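Local coordinates for sulfonate ABC transporter, periplasmic sulfonate-binding protein SsuA (Methylobacillus flagellatus, PDB 3UIF), which probably binds sulfonates or related sulfate esters in the periplasm and hands them to an ABC importer, at residues Y102-K107 with Y177-R182; K120-H125 with L132-L137; I187-K192 with V196-M201. One frame throughout, in Å; residues are numbered along the deposited sequence.

Contact 1 (Y102-K107 with Y177-R182); sequences YLVVPK and YILEDR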
loop_
_atom_site.group_PDB
_atom_site.type_symbol
_atom_site.label_atom_id
_atom_site.label_comp_id
_atom_site.label_asym_id
_atom_site.label_seq_id
_atom_site.Cartn_x
_atom_site.Cartn_y
_atom_site.Cartn_z
ATOM N N TYR A 102 -8.524 10.377 2.416
ATOM C CA TYR A 102 -9.052 11.738 2.332
ATOM C C TYR A 102 -10.564 11.738 2.515
ATOM O O TYR A 102 -11.258 10.870 1.971
ATOM C CB TYR A 102 -8.721 12.333 0.952
ATOM C CG TYR A 102 -7.250 12.354 0.598
ATOM C CD1 TYR A 102 -6.618 11.248 0.024
ATOM C CD2 TYR A 102 -6.486 13.483 0.842
ATOM C CE1 TYR A 102 -5.275 11.271 -0.286
ATOM C CE2 TYR A 102 -5.134 13.520 0.537
ATOM C CZ TYR A 102 -4.537 12.418 -0.032
ATOM O OH TYR A 102 -3.207 12.511 -0.334
ATOM N N LEU A 103 -11.068 12.712 3.265
ATOM C CA LEU A 103 -12.506 12.975 3.346
ATOM C C LEU A 103 -12.815 14.202 2.520
ATOM O O LEU A 103 -12.219 15.270 2.711
ATOM C CB LEU A 103 -12.961 13.170 4.790
ATOM C CG LEU A 103 -14.466 13.252 5.079
ATOM C CD1 LEU A 103 -15.226 11.990 4.687
ATOM C CD2 LEU A 103 -14.696 13.563 6.550
ATOM N N VAL A 104 -13.750 14.026 1.591
ATOM C CA VAL A 104 -14.130 15.035 0.617
ATOM C C VAL A 104 -15.597 15.315 0.813
ATOM O O VAL A 104 -16.386 14.390 0.978
ATOM C CB VAL A 104 -13.974 14.500 -0.817
ATOM C CG1 VAL A 104 -13.884 15.638 -1.812
ATOM C CG2 VAL A 104 -12.770 13.556 -0.926
ATOM N N VAL A 105 -15.950 16.593 0.798
ATOM C CA VAL A 105 -17.344 17.042 0.849
ATOM C C VAL A 105 -17.647 17.905 -0.381
ATOM O O VAL A 105 -16.724 18.440 -0.987
ATOM C CB VAL A 105 -17.682 17.812 2.161
ATOM C CG1 VAL A 105 -17.640 16.876 3.361
ATOM C CG2 VAL A 105 -16.780 19.028 2.365
ATOM N N PRO A 106 -18.937 18.037 -0.757
ATOM C CA PRO A 106 -19.238 18.885 -1.921
ATOM C C PRO A 106 -18.641 20.270 -1.734
ATOM O O PRO A 106 -18.422 20.699 -0.595
ATOM C CB PRO A 106 -20.768 18.953 -1.923
ATOM C CG PRO A 106 -21.189 17.677 -1.281
ATOM C CD PRO A 106 -20.160 17.419 -0.208
ATOM N N LYS A 107 -18.350 20.946 -2.840
ATOM C CA LYS A 107 -17.726 22.270 -2.775
ATOM C C LYS A 107 -18.398 23.203 -1.744
ATOM O O LYS A 107 -17.711 23.797 -0.914
ATOM C CB LYS A 107 -17.668 22.933 -4.168
ATOM C CG LYS A 107 -17.009 24.312 -4.196
ATOM C CD LYS A 107 -15.527 24.238 -3.826
ATOM C CE LYS A 107 -15.059 25.493 -3.099
ATOM N NZ LYS A 107 -15.762 25.727 -1.793
ATOM N N TYR A 177 -8.303 14.516 -5.218
ATOM C CA TYR A 177 -7.789 15.791 -5.727
ATOM C C TYR A 177 -8.393 16.244 -7.052
ATOM O O TYR A 177 -8.488 17.450 -7.325
ATOM C CB TYR A 177 -6.272 15.737 -5.857
ATOM C CG TYR A 177 -5.568 15.911 -4.537
ATOM C CD1 TYR A 177 -5.637 17.136 -3.835
ATOM C CD2 TYR A 177 -4.831 14.863 -3.983
ATOM C CE1 TYR A 177 -4.992 17.293 -2.620
ATOM C CE2 TYR A 177 -4.187 15.015 -2.768
ATOM C CZ TYR A 177 -4.268 16.220 -2.093
ATOM O OH TYR A 177 -3.617 16.343 -0.891
ATOM N N ILE A 178 -8.782 15.266 -7.869
ATOM C CA ILE A 178 -9.482 15.523 -9.126
ATOM C C ILE A 178 -10.747 16.332 -8.839
ATOM O O ILE A 178 -11.033 17.312 -9.530
ATOM C CB ILE A 178 -9.778 14.199 -9.871
ATOM C CG1 ILE A 178 -8.492 13.643 -10.468
ATOM C CG2 ILE A 178 -10.761 14.412 -11.010
ATOM C CD1 ILE A 178 -8.609 12.229 -10.976
ATOM N N LEU A 179 -11.476 15.918 -7.798
ATOM C CA LEU A 179 -12.663 16.620 -7.319
ATOM C C LEU A 179 -12.395 18.078 -6.973
ATOM O O LEU A 179 -13.243 18.936 -7.227
ATOM C CB LEU A 179 -13.282 15.904 -6.109
ATOM C CG LEU A 179 -13.939 14.547 -6.376
ATOM C CD1 LEU A 179 -14.344 13.859 -5.085
ATOM C CD2 LEU A 179 -15.134 14.708 -7.313
ATOM N N GLU A 180 -11.237 18.369 -6.388
ATOM C CA GLU A 180 -10.865 19.767 -6.199
ATOM C C GLU A 180 -10.611 20.406 -7.562
ATOM O O GLU A 180 -11.121 21.487 -7.835
ATOM C CB GLU A 180 -9.663 19.936 -5.272
ATOM C CG GLU A 180 -9.773 19.145 -3.981
ATOM C CD GLU A 180 -9.048 19.794 -2.813
ATOM O OE1 GLU A 180 -7.818 20.071 -2.905
ATOM O OE2 GLU A 180 -9.725 20.007 -1.787
ATOM N N ASP A 181 -9.895 19.717 -8.442
ATOM C CA ASP A 181 -9.550 20.303 -9.744
ATOM C C ASP A 181 -10.748 20.622 -10.647
ATOM O O ASP A 181 -10.699 21.600 -11.401
ATOM C CB ASP A 181 -8.494 19.479 -10.488
ATOM C CG ASP A 181 -7.244 19.256 -9.656
ATOM O OD1 ASP A 181 -7.127 19.850 -8.565
ATOM O OD2 ASP A 181 -6.374 18.470 -10.076
ATOM N N ARG A 182 -11.813 19.818 -10.581
ATOM C CA ARG A 182 -13.013 20.117 -11.360
ATOM C C ARG A 182 -13.889 21.101 -10.590
ATOM O O ARG A 182 -14.992 21.422 -11.001
ATOM C CB ARG A 182 -13.768 18.841 -11.774
ATOM C CG ARG A 182 -12.869 17.790 -12.407
ATOM C CD ARG A 182 -13.494 16.975 -13.545
ATOM N NE ARG A 182 -12.460 16.102 -14.149
ATOM C CZ ARG A 182 -12.666 14.947 -14.802
ATOM N NH1 ARG A 182 -13.898 14.454 -14.979
ATOM N NH2 ARG A 182 -11.619 14.270 -15.279
#
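Strand 102-106 and the short helix 176-181 come closest at V104 and L179, whose CA atoms lie 8.2 Å apart. The helix packs on one side of the five-stranded mixed sheet of an alpha/beta lobe, as expected for a type 2 periplasmic binding protein. It is the helix of a beta-alpha-beta crossover. Strands 169-172 and 185-190 run parallel to each other, and 102-106 lies antiparallel between them, bonded to F170 and S172 on one edge and to I188 on the other. The helix therefore passes over the strand that its two flanking strands enclose. Near its end, D181 N bonds to Y177 O and R182 N to I178 O, and R182 is the first residue to leave helical geometry.

Two pairs of side chains carry the contact. V104 and L179 meet by single methyls, CG1 to CD1 at 3.8 Å. The V104 CG1 branch stands opposite its backbone N (chi1 -160°). L162 of helix 155-164 and F170 touch both residues, so the pair lies in the apolar layer between sheet and helices.

Y102 and Y177 form the second pair. The CA-CB bond of Y177 does not aim at the strand. Its CG lies opposite the carbonyl carbon (chi1 -78°), and this swings the ring back to Y102. The ring centroids are 5.2 Å apart and the planes are inclined at 69°, an oblique meeting. The carbons Y102 CE2 and Y177 CE2 touch at 3.7 Å. The two hydroxyls do not bond each other. Y102 OH is hydrogen-bonded to E258, and Y177 OH to K192. Y102 OH lies at the edge of the Y177 ring, near its plane, 3.6 Å from Y177 CE2.

Contact 2 (K120-H125 with L132-L137); sequences KKIALH and LAFSNL. With SO4 (sulfate ion), chain B.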
loop_
_atom_site.group_PDB
_atom_site.type_symbol
_atom_site.label_atom_id
_atom_site.label_comp_id
_atom_site.label_asym_id
_atom_site.label_seq_id
_atom_site.Cartn_x
_atom_site.Cartn_y
_atom_site.Cartn_z
ATOM N N LYS A 120 -25.459 11.466 7.913
ATOM C CA LYS A 120 -25.364 11.779 6.483
ATOM C C LYS A 120 -24.920 10.585 5.642
ATOM O O LYS A 120 -24.512 9.553 6.180
ATOM C CB LYS A 120 -24.406 12.954 6.253
ATOM C CG LYS A 120 -24.771 14.232 6.989
ATOM C CD LYS A 120 -25.759 15.085 6.219
ATOM C CE LYS A 120 -26.065 16.371 6.970
ATOM N NZ LYS A 120 -27.140 17.128 6.276
ATOM N N LYS A 121 -25.024 10.741 4.320
ATOM C CA LYS A 121 -24.541 9.757 3.331
ATOM C C LYS A 121 -23.051 9.931 3.011
ATOM O O LYS A 121 -22.632 10.985 2.533
ATOM C CB LYS A 121 -25.357 9.860 2.036
ATOM C CG LYS A 121 -26.562 8.928 1.956
ATOM C CD LYS A 121 -27.549 9.347 0.867
ATOM C CE LYS A 121 -28.632 10.283 1.397
ATOM N NZ LYS A 121 -29.297 11.074 0.317
ATOM N N ILE A 122 -22.257 8.898 3.288
ATOM C CA ILE A 122 -20.843 8.886 2.899
ATOM C C ILE A 122 -20.536 7.702 1.975
ATOM O O ILE A 122 -20.725 6.533 2.348
ATOM C CB ILE A 122 -19.874 8.932 4.112
ATOM C CG1 ILE A 122 -20.154 10.164 4.985
ATOM C CG2 ILE A 122 -18.419 8.965 3.648
ATOM C CD1 ILE A 122 -19.648 10.055 6.403
ATOM N N ALA A 123 -20.076 8.042 0.767
ATOM C CA ALA A 123 -19.642 7.078 -0.242
ATOM C C ALA A 123 -18.284 6.501 0.141
ATOM O O ALA A 123 -17.298 7.235 0.276
ATOM C CB ALA A 123 -19.580 7.741 -1.616
ATOM N N LEU A 124 -18.239 5.187 0.342
ATOM C CA LEU A 124 -16.999 4.516 0.728
ATOM C C LEU A 124 -16.941 3.113 0.149
ATOM O O LEU A 124 -17.886 2.334 0.299
ATOM C CB LEU A 124 -16.878 4.455 2.252
ATOM C CG LEU A 124 -15.902 3.448 2.877
ATOM C CD1 LEU A 124 -14.439 3.849 2.686
ATOM C CD2 LEU A 124 -16.228 3.248 4.354
ATOM N N HIS A 125 -15.827 2.781 -0.500
ATOM C CA HIS A 125 -15.693 1.441 -1.056
ATOM C C HIS A 125 -15.362 0.415 -0.010
ATOM O O HIS A 125 -14.198 0.203 0.322
ATOM C CB HIS A 125 -14.692 1.392 -2.201
ATOM C CG HIS A 125 -14.921 0.231 -3.140
ATOM N ND1 HIS A 125 -13.979 -0.215 -3.992
ATOM C CD2 HIS A 125 -16.034 -0.589 -3.318
ATOM C CE1 HIS A 125 -14.467 -1.258 -4.684
ATOM N NE2 HIS A 125 -15.725 -1.482 -4.273
ATOM N N LEU A 132 -10.067 0.910 6.821
ATOM C CA LEU A 132 -9.395 0.899 8.115
ATOM C C LEU A 132 -9.119 2.321 8.625
ATOM O O LEU A 132 -9.413 2.640 9.775
ATOM C CB LEU A 132 -8.111 0.073 8.034
ATOM C CG LEU A 132 -7.212 0.108 9.262
ATOM C CD1 LEU A 132 -7.920 -0.401 10.519
ATOM C CD2 LEU A 132 -5.937 -0.672 8.986
ATOM N N ALA A 133 -8.572 3.165 7.755
ATOM C CA ALA A 133 -8.365 4.573 8.080
ATOM C C ALA A 133 -9.679 5.264 8.432
ATOM O O ALA A 133 -9.731 6.090 9.341
ATOM C CB ALA A 133 -7.669 5.297 6.940
ATOM N N PHE A 134 -10.742 4.921 7.718
ATOM C CA PHE A 134 -12.034 5.502 7.993
ATOM C C PHE A 134 -12.500 5.071 9.387
ATOM O O PHE A 134 -12.918 5.905 10.211
ATOM C CB PHE A 134 -13.040 5.099 6.921
ATOM C CG PHE A 134 -14.396 5.735 7.093
ATOM C CD1 PHE A 134 -14.590 7.093 6.815
ATOM C CD2 PHE A 134 -15.483 4.979 7.532
ATOM C CE1 PHE A 134 -15.834 7.675 6.956
ATOM C CE2 PHE A 134 -16.735 5.563 7.678
ATOM C CZ PHE A 134 -16.910 6.911 7.391
ATOM N N SER A 135 -12.395 3.769 9.643
ATOM C CA SER A 135 -12.739 3.203 10.932
ATOM C C SER A 135 -11.943 3.847 12.083
ATOM O O SER A 135 -12.525 4.224 13.109
ATOM C CB SER A 135 -12.560 1.689 10.905
ATOM O OG SER A 135 -12.703 1.175 12.209
ATOM N N ASN A 136 -10.628 3.985 11.893
ATOM C CA ASN A 136 -9.766 4.700 12.826
ATOM C C ASN A 136 -10.258 6.105 13.144
ATOM O O ASN A 136 -10.375 6.499 14.307
ATOM C CB ASN A 136 -8.365 4.834 12.238
ATOM C CG ASN A 136 -7.618 3.522 12.186
ATOM O OD1 ASN A 136 -6.441 3.505 11.868
ATOM N ND2 ASN A 136 -8.299 2.420 12.475
ATOM N N LEU A 137 -10.512 6.865 12.086
ATOM C CA LEU A 137 -10.994 8.223 12.210
ATOM C C LEU A 137 -12.281 8.251 13.015
ATOM O O LEU A 137 -12.433 9.097 13.907
ATOM C CB LEU A 137 -11.179 8.844 10.825
ATOM C CG LEU A 137 -11.941 10.164 10.689
ATOM C CD1 LEU A 137 -11.267 11.288 11.477
ATOM C CD2 LEU A 137 -12.070 10.516 9.212
HETATM S S SO4 B . -11.247 -0.034 -6.198
HETATM O O1 SO4 B . -10.556 0.949 -7.085
HETATM O O2 SO4 B . -10.202 -0.986 -5.713
HETATM O O3 SO4 B . -11.927 0.639 -5.056
HETATM O O4 SO4 B . -12.351 -0.733 -6.914
#
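N136 N bonds to L132 O at 2.8 Å in helix 130-140, and the turn so closed carries F134, the residue that reaches strand 121-124. With CG opposite its backbone N (chi1 -176°), F134 sends its ring out to I122 and L124. L124 CD2 lies 3.7 Å from F134 CD2, approaching the ring at a slant. I122 CD1 comes in at the ring edge, near its plane, 4.3 Å from F134 CZ. All three residues are buried. The strand and helix open the beta-alpha-beta unit 121-124, 130-140, 149-151, and the F134 ring bridges the two. F171 of the neighbouring strand 169-172 meets it edge-to-face.

Just past the strand, H125 reaches a sulfate ion, probably from the crystallisation liquor. H125 ND1 donates to SO4 O3 with a bent angle of 148°; the modelled bond is doubtfully short at this resolution. R128 NE also bonds the ion. With an alanine here, O3 is likely to lose its imidazole donor and the ion to be held more loosely, by R128 and whatever else reaches it. W130, in the first turn of helix 130-140, packs beside the same H125 side chain.

Contact 3 (I187-K192 with V196-M201); sequences IIWSTK and VDWKLM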
loop_
_atom_site.group_PDB
_atom_site.type_symbol
_atom_site.label_atom_id
_atom_site.label_comp_id
_atom_site.label_asym_id
_atom_site.label_seq_id
_atom_site.Cartn_x
_atom_site.Cartn_y
_atom_site.Cartn_z
ATOM N N ILE A 187 -11.468 18.775 0.080
ATOM C CA ILE A 187 -10.912 17.855 1.056
ATOM C C ILE A 187 -10.845 18.571 2.399
ATOM O O ILE A 187 -10.333 19.679 2.483
ATOM C CB ILE A 187 -9.505 17.373 0.636
ATOM C CG1 ILE A 187 -9.592 16.558 -0.655
ATOM C CG2 ILE A 187 -8.842 16.556 1.740
ATOM C CD1 ILE A 187 -8.243 16.308 -1.301
ATOM N N ILE A 188 -11.369 17.933 3.439
ATOM C CA ILE A 188 -11.518 18.575 4.758
ATOM C C ILE A 188 -10.779 17.808 5.854
ATOM O O ILE A 188 -10.564 18.314 6.947
ATOM C CB ILE A 188 -13.003 18.742 5.158
ATOM C CG1 ILE A 188 -13.728 17.388 5.131
ATOM C CG2 ILE A 188 -13.672 19.765 4.246
ATOM C CD1 ILE A 188 -14.909 17.291 6.078
ATOM N N TRP A 189 -10.400 16.576 5.541
ATOM C CA TRP A 189 -9.601 15.777 6.428
ATOM C C TRP A 189 -8.767 14.877 5.572
ATOM O O TRP A 189 -9.173 14.521 4.476
ATOM C CB TRP A 189 -10.492 14.971 7.359
ATOM C CG TRP A 189 -9.687 14.166 8.337
ATOM C CD1 TRP A 189 -9.227 14.571 9.587
ATOM C CD2 TRP A 189 -9.173 12.794 8.162
ATOM N NE1 TRP A 189 -8.500 13.577 10.185
ATOM C CE2 TRP A 189 -8.422 12.483 9.387
ATOM C CE3 TRP A 189 -9.249 11.837 7.157
ATOM C CZ2 TRP A 189 -7.796 11.257 9.577
ATOM C CZ3 TRP A 189 -8.614 10.600 7.363
ATOM C CH2 TRP A 189 -7.912 10.319 8.551
ATOM N N SER A 190 -7.593 14.505 6.065
ATOM C CA SER A 190 -6.701 13.611 5.354
ATOM C C SER A 190 -5.769 12.937 6.357
ATOM O O SER A 190 -5.523 13.488 7.438
ATOM C CB SER A 190 -5.944 14.394 4.274
ATOM O OG SER A 190 -4.569 14.137 4.290
ATOM N N THR A 191 -5.270 11.746 6.017
ATOM C CA THR A 191 -4.336 11.021 6.906
ATOM C C THR A 191 -2.969 11.696 6.996
ATOM O O THR A 191 -2.121 11.250 7.774
ATOM C CB THR A 191 -4.094 9.549 6.501
ATOM O OG1 THR A 191 -3.809 9.489 5.106
ATOM C CG2 THR A 191 -5.286 8.680 6.814
ATOM N N LYS A 192 -2.754 12.752 6.208
ATOM C CA LYS A 192 -1.562 13.592 6.368
ATOM C C LYS A 192 -1.487 14.259 7.736
ATOM O O LYS A 192 -0.462 14.807 8.088
ATOM C CB LYS A 192 -1.474 14.660 5.278
ATOM C CG LYS A 192 -1.277 14.101 3.876
ATOM C CD LYS A 192 -1.222 15.219 2.858
ATOM C CE LYS A 192 -1.259 14.658 1.457
ATOM N NZ LYS A 192 -1.143 15.744 0.454
ATOM N N VAL A 196 1.179 7.648 11.633
ATOM C CA VAL A 196 1.785 6.957 10.498
ATOM C C VAL A 196 1.093 5.634 10.130
ATOM O O VAL A 196 1.006 5.308 8.956
ATOM C CB VAL A 196 3.299 6.728 10.731
ATOM C CG1 VAL A 196 3.909 5.927 9.590
ATOM C CG2 VAL A 196 4.018 8.063 10.874
ATOM N N ASP A 197 0.610 4.888 11.125
ATOM C CA ASP A 197 -0.046 3.588 10.894
ATOM C C ASP A 197 -1.420 3.623 10.201
ATOM O O ASP A 197 -1.908 2.588 9.774
ATOM C CB ASP A 197 -0.139 2.768 12.190
ATOM C CG ASP A 197 -0.793 3.523 13.312
ATOM O OD1 ASP A 197 -1.883 3.116 13.791
ATOM O OD2 ASP A 197 -0.209 4.546 13.721
ATOM N N TRP A 198 -2.032 4.798 10.091
ATOM C CA TRP A 198 -3.309 4.931 9.382
ATOM C C TRP A 198 -3.129 4.931 7.892
ATOM O O TRP A 198 -4.097 4.805 7.141
ATOM C CB TRP A 198 -4.017 6.208 9.772
ATOM C CG TRP A 198 -4.411 6.306 11.221
ATOM C CD1 TRP A 198 -3.783 5.735 12.323
ATOM C CD2 TRP A 198 -5.521 7.084 11.776
ATOM N NE1 TRP A 198 -4.423 6.083 13.483
ATOM C CE2 TRP A 198 -5.468 6.894 13.227
ATOM C CE3 TRP A 198 -6.526 7.887 11.233
ATOM C CZ2 TRP A 198 -6.384 7.483 14.073
ATOM C CZ3 TRP A 198 -7.439 8.489 12.108
ATOM C CH2 TRP A 198 -7.367 8.287 13.490
ATOM N N LYS A 199 -1.890 5.087 7.452
ATOM C CA LYS A 199 -1.557 5.065 6.047
ATOM C C LYS A 199 -1.518 3.632 5.539
ATOM O O LYS A 199 -1.289 2.701 6.313
ATOM C CB LYS A 199 -0.201 5.715 5.848
ATOM C CG LYS A 199 -0.243 7.220 5.675
ATOM C CD LYS A 199 1.101 7.811 6.085
ATOM C CE LYS A 199 1.045 9.325 6.152
ATOM N NZ LYS A 199 1.704 9.800 4.919
ATOM N N LEU A 200 -1.729 3.464 4.241
ATOM C CA LEU A 200 -1.674 2.132 3.607
ATOM C C LEU A 200 -0.237 1.595 3.471
ATOM O O LEU A 200 0.719 2.350 3.230
ATOM C CB LEU A 200 -2.385 2.146 2.242
ATOM C CG LEU A 200 -3.913 2.005 2.290
ATOM C CD1 LEU A 200 -4.515 2.639 3.541
ATOM C CD2 LEU A 200 -4.577 2.565 1.055
HETATM N N MSE A 201 -0.100 0.284 3.640
HETATM C CA MSE A 201 1.220 -0.361 3.640
HETATM C C MSE A 201 1.287 -1.566 2.703
HETATM O O MSE A 201 0.416 -1.754 1.848
HETATM C CB MSE A 201 1.573 -0.708 5.082
HETATM C CG MSE A 201 1.649 0.551 5.942
HETATM SE SE MSE A 201 2.783 0.223 7.523
HETATM C CE MSE A 201 2.617 1.968 8.425
#
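T191 and W198 have the most surface buried here, followed by K199. T191 begins a short 3-10 turn after strand 185-190, and W198 ends another in the loop leading to strand 202-207. T191 CG2 rests 4.1 Å from W198 CB. The methyl stands opposite the carbonyl carbon, while OG1 sits between N and carbonyl carbon (chi1 48°) and is hydrogen-bonded to S101 and N100.

The W198 ring runs on to W189. Their six-membered rings meet obliquely, W189 CZ2 to W198 CZ3 at 3.8 Å, and both indoles also touch L137 of helix 130-140. One face of the W189 ring has T191 N 3.8 Å above it, toward the rim. S190 OG accepts from K192 N at 3.0 Å, an ST turn that bends the chain here.

K199 lies alongside T191, its CE 4.0 Å from T191 O. The lysine chain bends at its last torsion, and NZ forms a salt bridge with D262.

This loop is part of the return crossing from the second sheet to the first, probably the hinge region of the binding protein. No hydrogen bond joins the two segments, so what holds them to each other is mainly van der Waals contact, and the polar ends of T191 and K199 are satisfied by other loops.

In the fold
All three contacts belong to one lobe or its border. Contacts 1 and 2 reach the same sheet but do not touch; their centres are 15 Å apart. Contact 3 meets both. It joins contact 1 through E180 OE2 to I187 N at 2.8 Å and Y177 OH to K192 NZ at 2.9 Å, both probable hydrogen bonds. It joins contact 2 by packing, with L137 CD1 3.7 Å from W189 CE2. Contact 3 is nearest the chain centre, about 12 Å from it, against 18 Å and 22 Å for contacts 2 and 1. The sulfate lies beside contact 2, at H125. Whether it marks the sulfonate pocket is not established.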